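Local coordinates for Fe2OG dioxygenase domain-containing protein (Pseudomonas putida, PDB 4J25) that binds manganese and N-oxalylglycine in a double-stranded beta-helix fold and probably hydroxylates prolyl residues as a 2-oxoglutarate-dependent oxygenase, at residues A[25-37]-A[45-57]. Residues are numbered along the deposited sequence; the frame is centred on the assembly and turned at random.
Sequences ISPEHPMLAAVVD and SQQAHFLPADLVR
Chi1 of Phe50 is near trans (-174°): the bond from CA leads away from 25-37, yet this torsion carries the ring to Leu32, Pro30 and His29. Leu32, its CG beside the backbone N (chi1 -56°), brings CD2 to the ring's edge near the plane, 4.0 Å from CE1. His29 lays CB over one face, offset toward the rim; its imidazole is nearly parallel to the phenyl but slid so far aside that the rings barely overlap. Pro30 crosses Phe50 at about a right angle, CD lying 3.9 Å from CD1. CA of His29 makes a CH...O contact of 3.3 Å with O of Phe50. No conventional hydrogen bond joins 25-37 to 45-57, so apolar surface carries the contact. It fastens the N-terminal segment and the start of helix 32-42 to edge strand 44-47 of the major sheet of the double-stranded beta-helix (jellyroll), away from the metal site; Met112 of helix 103-123 and Leu195 of strand 195-199 also touch Phe50. The axes of 32-37 and 45-47 run roughly antiparallel (153°). Val35 sets CG2 3.7 Å from CG of Gln47, whose chain, bent at chi2, brings NE2 back to OG of Ser45 (3.2 Å), the hydroxyl lying in the amide plane. Asp38 also hydrogen-bonds that OG. Replacing Gln47 by alanine would take away the amide and is likely to open a gap beside CG2 of Val35 and leave Ser45 OG without this donor. Toward the N-terminal end Pro27 packs across CD2 of Leu51 and CD2 of Leu55, its CB only 3.3 Å from the latter, closer than usual van der Waals contact.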
loop_
_atom_site.group_PDB
_atom_site.type_symbol
_atom_site.label_atom_id
_atom_site.label_comp_id
_atom_site.label_asym_id
_atom_site.label_seq_id
_atom_site.Cartn_x
_atom_site.Cartn_y
_atom_site.Cartn_z
ATOM N N ILE A 25 -4.744 4.668 -19.465
ATOM C CA ILE A 25 -5.457 3.414 -19.195
ATOM C C ILE A 25 -5.725 3.270 -17.685
ATOM O O ILE A 25 -4.882 3.622 -16.854
ATOM C CB ILE A 25 -4.670 2.178 -19.699
ATOM C CG1 ILE A 25 -5.118 1.762 -21.101
ATOM C CG2 ILE A 25 -4.894 0.982 -18.810
ATOM C CD1 ILE A 25 -4.880 2.786 -22.118
ATOM N N SER A 26 -6.901 2.749 -17.348
ATOM C CA SER A 26 -7.270 2.482 -15.963
ATOM C C SER A 26 -7.455 0.981 -15.781
ATOM O O SER A 26 -8.363 0.387 -16.349
ATOM C CB SER A 26 -8.560 3.221 -15.611
ATOM O OG SER A 26 -8.470 4.579 -16.014
ATOM N N PRO A 27 -6.584 0.355 -14.987
ATOM C CA PRO A 27 -6.583 -1.110 -14.893
ATOM C C PRO A 27 -7.810 -1.658 -14.170
ATOM O O PRO A 27 -8.443 -0.945 -13.384
ATOM C CB PRO A 27 -5.313 -1.401 -14.091
ATOM C CG PRO A 27 -5.128 -0.168 -13.226
ATOM C CD PRO A 27 -5.604 0.976 -14.077
ATOM N N GLU A 28 -8.128 -2.923 -14.413
ATOM C CA GLU A 28 -9.254 -3.555 -13.749
ATOM C C GLU A 28 -8.940 -3.762 -12.283
ATOM O O GLU A 28 -7.823 -4.149 -11.932
ATOM C CB GLU A 28 -9.574 -4.903 -14.392
ATOM C CG GLU A 28 -10.002 -4.789 -15.825
ATOM C CD GLU A 28 -11.260 -3.966 -15.967
ATOM O OE1 GLU A 28 -12.283 -4.371 -15.378
ATOM O OE2 GLU A 28 -11.223 -2.911 -16.639
ATOM N N HIS A 29 -9.926 -3.507 -11.429
ATOM C CA HIS A 29 -9.771 -3.711 -9.992
ATOM C C HIS A 29 -11.136 -4.019 -9.373
ATOM O O HIS A 29 -12.163 -3.664 -9.940
ATOM C CB HIS A 29 -9.133 -2.472 -9.333
ATOM C CG HIS A 29 -9.975 -1.240 -9.428
ATOM N ND1 HIS A 29 -9.793 -0.291 -10.409
ATOM C CD2 HIS A 29 -11.004 -0.802 -8.668
ATOM C CE1 HIS A 29 -10.678 0.676 -10.251
ATOM N NE2 HIS A 29 -11.425 0.391 -9.200
ATOM N N PRO A 30 -11.157 -4.687 -8.210
ATOM C CA PRO A 30 -12.455 -4.951 -7.581
ATOM C C PRO A 30 -13.095 -3.652 -7.081
ATOM O O PRO A 30 -12.429 -2.628 -7.062
ATOM C CB PRO A 30 -12.103 -5.888 -6.423
ATOM C CG PRO A 30 -10.703 -5.585 -6.092
ATOM C CD PRO A 30 -10.035 -5.165 -7.388
ATOM N N MET A 31 -14.368 -3.685 -6.708
ATOM C CA MET A 31 -15.099 -2.463 -6.380
ATOM C C MET A 31 -14.491 -1.763 -5.156
ATOM O O MET A 31 -14.188 -2.387 -4.154
ATOM C CB MET A 31 -16.577 -2.778 -6.166
ATOM N N LEU A 32 -14.298 -0.455 -5.259
ATOM C CA LEU A 32 -13.600 0.295 -4.220
ATOM C C LEU A 32 -14.504 0.554 -3.011
ATOM O O LEU A 32 -14.021 0.830 -1.908
ATOM C CB LEU A 32 -13.078 1.612 -4.786
ATOM C CG LEU A 32 -12.167 1.475 -6.004
ATOM C CD1 LEU A 32 -11.734 2.836 -6.475
ATOM C CD2 LEU A 32 -10.952 0.615 -5.699
ATOM N N ALA A 33 -15.812 0.452 -3.215
ATOM C CA ALA A 33 -16.772 0.662 -2.133
ATOM C C ALA A 33 -16.485 -0.240 -0.937
ATOM O O ALA A 33 -16.714 0.153 0.201
ATOM C CB ALA A 33 -18.177 0.436 -2.629
ATOM N N ALA A 34 -15.991 -1.450 -1.197
ATOM C CA ALA A 34 -15.670 -2.401 -0.133
ATOM C C ALA A 34 -14.455 -1.961 0.693
ATOM O O ALA A 34 -14.431 -2.130 1.911
ATOM C CB ALA A 34 -15.435 -3.775 -0.726
ATOM N N VAL A 35 -13.439 -1.414 0.022
ATOM C CA VAL A 35 -12.271 -0.859 0.703
ATOM C C VAL A 35 -12.709 0.295 1.632
ATOM O O VAL A 35 -12.286 0.374 2.780
ATOM C CB VAL A 35 -11.205 -0.351 -0.306
ATOM C CG1 VAL A 35 -9.997 0.224 0.419
ATOM C CG2 VAL A 35 -10.767 -1.480 -1.226
ATOM N N VAL A 36 -13.565 1.174 1.127
ATOM C CA VAL A 36 -14.019 2.315 1.908
ATOM C C VAL A 36 -14.874 1.876 3.109
ATOM O O VAL A 36 -14.678 2.369 4.218
ATOM C CB VAL A 36 -14.806 3.324 1.058
ATOM C CG1 VAL A 36 -15.261 4.499 1.929
ATOM C CG2 VAL A 36 -13.950 3.840 -0.085
ATOM N N ASP A 37 -15.814 0.954 2.897
ATOM C CA ASP A 37 -16.616 0.440 4.016
ATOM C C ASP A 37 -15.709 -0.191 5.082
ATOM O O ASP A 37 -15.870 0.085 6.276
ATOM C CB ASP A 37 -17.666 -0.550 3.516
ATOM C CG ASP A 37 -18.392 -1.259 4.637
ATOM O OD1 ASP A 37 -18.347 -0.786 5.790
ATOM O OD2 ASP A 37 -19.025 -2.302 4.365
ATOM N N SER A 45 -8.265 -2.485 5.452
ATOM C CA SER A 45 -8.869 -3.319 4.437
ATOM C C SER A 45 -7.762 -4.095 3.727
ATOM O O SER A 45 -6.633 -3.619 3.601
ATOM C CB SER A 45 -9.636 -2.467 3.436
ATOM O OG SER A 45 -10.416 -3.261 2.565
ATOM N N GLN A 46 -8.090 -5.304 3.310
ATOM C CA GLN A 46 -7.178 -6.128 2.522
ATOM C C GLN A 46 -7.912 -6.697 1.314
ATOM O O GLN A 46 -9.015 -7.222 1.443
ATOM C CB GLN A 46 -6.605 -7.239 3.386
ATOM C CG GLN A 46 -5.670 -8.216 2.626
ATOM C CD GLN A 46 -5.113 -9.321 3.513
ATOM O OE1 GLN A 46 -4.661 -10.346 3.026
ATOM N NE2 GLN A 46 -5.124 -9.108 4.815
ATOM N N GLN A 47 -7.301 -6.588 0.132
ATOM C CA GLN A 47 -7.929 -7.026 -1.106
ATOM C C GLN A 47 -6.971 -7.896 -1.883
ATOM O O GLN A 47 -5.893 -7.441 -2.249
ATOM C CB GLN A 47 -8.285 -5.831 -1.984
ATOM C CG GLN A 47 -9.193 -4.840 -1.310
ATOM C CD GLN A 47 -10.550 -5.424 -1.055
ATOM O OE1 GLN A 47 -11.057 -6.208 -1.857
ATOM N NE2 GLN A 47 -11.140 -5.072 0.073
ATOM N N ALA A 48 -7.358 -9.137 -2.148
ATOM C CA ALA A 48 -6.533 -10.015 -2.969
ATOM C C ALA A 48 -6.789 -9.679 -4.432
ATOM O O ALA A 48 -7.870 -9.210 -4.787
ATOM C CB ALA A 48 -6.864 -11.487 -2.687
ATOM N N HIS A 49 -5.795 -9.926 -5.282
ATOM C CA HIS A 49 -5.943 -9.695 -6.714
ATOM C C HIS A 49 -6.507 -8.306 -7.023
ATOM O O HIS A 49 -7.450 -8.160 -7.805
ATOM C CB HIS A 49 -6.828 -10.786 -7.303
ATOM C CG HIS A 49 -6.347 -12.166 -6.984
ATOM N ND1 HIS A 49 -5.064 -12.588 -7.266
ATOM C CD2 HIS A 49 -6.964 -13.212 -6.386
ATOM C CE1 HIS A 49 -4.918 -13.842 -6.876
ATOM N NE2 HIS A 49 -6.056 -14.244 -6.338
ATOM N N PHE A 50 -5.908 -7.287 -6.412
ATOM C CA PHE A 50 -6.353 -5.912 -6.606
ATOM C C PHE A 50 -6.163 -5.459 -8.059
ATOM O O PHE A 50 -6.920 -4.636 -8.573
ATOM C CB PHE A 50 -5.626 -4.964 -5.642
ATOM C CG PHE A 50 -6.142 -3.563 -5.700
ATOM C CD1 PHE A 50 -7.404 -3.267 -5.229
ATOM C CD2 PHE A 50 -5.380 -2.551 -6.277
ATOM C CE1 PHE A 50 -7.909 -1.967 -5.310
ATOM C CE2 PHE A 50 -5.868 -1.263 -6.359
ATOM C CZ PHE A 50 -7.143 -0.969 -5.867
ATOM N N LEU A 51 -5.166 -6.025 -8.725
ATOM C CA LEU A 51 -4.878 -5.661 -10.097
ATOM C C LEU A 51 -4.610 -6.923 -10.901
ATOM O O LEU A 51 -4.208 -7.942 -10.342
ATOM C CB LEU A 51 -3.676 -4.714 -10.149
ATOM C CG LEU A 51 -3.887 -3.347 -9.483
ATOM C CD1 LEU A 51 -2.577 -2.585 -9.424
ATOM C CD2 LEU A 51 -4.951 -2.506 -10.182
ATOM N N PRO A 52 -4.840 -6.868 -12.216
ATOM C CA PRO A 52 -4.604 -8.079 -13.006
ATOM C C PRO A 52 -3.149 -8.529 -12.925
ATOM O O PRO A 52 -2.250 -7.707 -12.797
ATOM C CB PRO A 52 -4.983 -7.659 -14.432
ATOM C CG PRO A 52 -4.944 -6.168 -14.435
ATOM C CD PRO A 52 -5.252 -5.722 -13.042
ATOM N N ALA A 53 -2.928 -9.837 -13.011
ATOM C CA ALA A 53 -1.599 -10.398 -12.822
ATOM C C ALA A 53 -0.524 -9.794 -13.733
ATOM O O ALA A 53 0.612 -9.631 -13.300
ATOM C CB ALA A 53 -1.648 -11.908 -12.979
ATOM N N ASP A 54 -0.852 -9.472 -14.983
ATOM C CA ASP A 54 0.171 -8.964 -15.905
ATOM C C ASP A 54 0.690 -7.601 -15.449
ATOM O O ASP A 54 1.876 -7.308 -15.618
ATOM C CB ASP A 54 -0.339 -8.888 -17.357
ATOM C CG ASP A 54 -0.202 -10.212 -18.095
ATOM O OD1 ASP A 54 0.041 -11.245 -17.433
ATOM O OD2 ASP A 54 -0.334 -10.218 -19.346
ATOM N N LEU A 55 -0.198 -6.777 -14.884
ATOM C CA LEU A 55 0.169 -5.442 -14.394
ATOM C C LEU A 55 1.031 -5.564 -13.133
ATOM O O LEU A 55 2.053 -4.901 -13.010
ATOM C CB LEU A 55 -1.094 -4.607 -14.097
ATOM C CG LEU A 55 -0.893 -3.222 -13.465
ATOM C CD1 LEU A 55 0.123 -2.376 -14.210
ATOM C CD2 LEU A 55 -2.228 -2.479 -13.386
ATOM N N VAL A 56 0.626 -6.439 -12.214
ATOM C CA VAL A 56 1.421 -6.719 -11.021
ATOM C C VAL A 56 2.835 -7.186 -11.374
ATOM O O VAL A 56 3.807 -6.796 -10.716
ATOM C CB VAL A 56 0.746 -7.776 -10.121
ATOM C CG1 VAL A 56 1.644 -8.129 -8.937
ATOM C CG2 VAL A 56 -0.610 -7.269 -9.621
ATOM N N ARG A 57 2.956 -8.030 -12.399
ATOM C CA ARG A 57 4.280 -8.482 -12.840
ATOM C C ARG A 57 5.102 -7.341 -13.405
ATOM O O ARG A 57 6.304 -7.263 -13.154
ATOM C CB ARG A 57 4.186 -9.601 -13.877
ATOM C CG ARG A 57 3.740 -10.911 -13.294
ATOM C CD ARG A 57 4.010 -12.067 -14.243
ATOM N NE ARG A 57 3.096 -13.164 -13.973
ATOM C CZ ARG A 57 1.861 -13.246 -14.459
ATOM N NH1 ARG A 57 1.395 -12.297 -15.262
ATOM N NH2 ARG A 57 1.091 -14.283 -14.148
#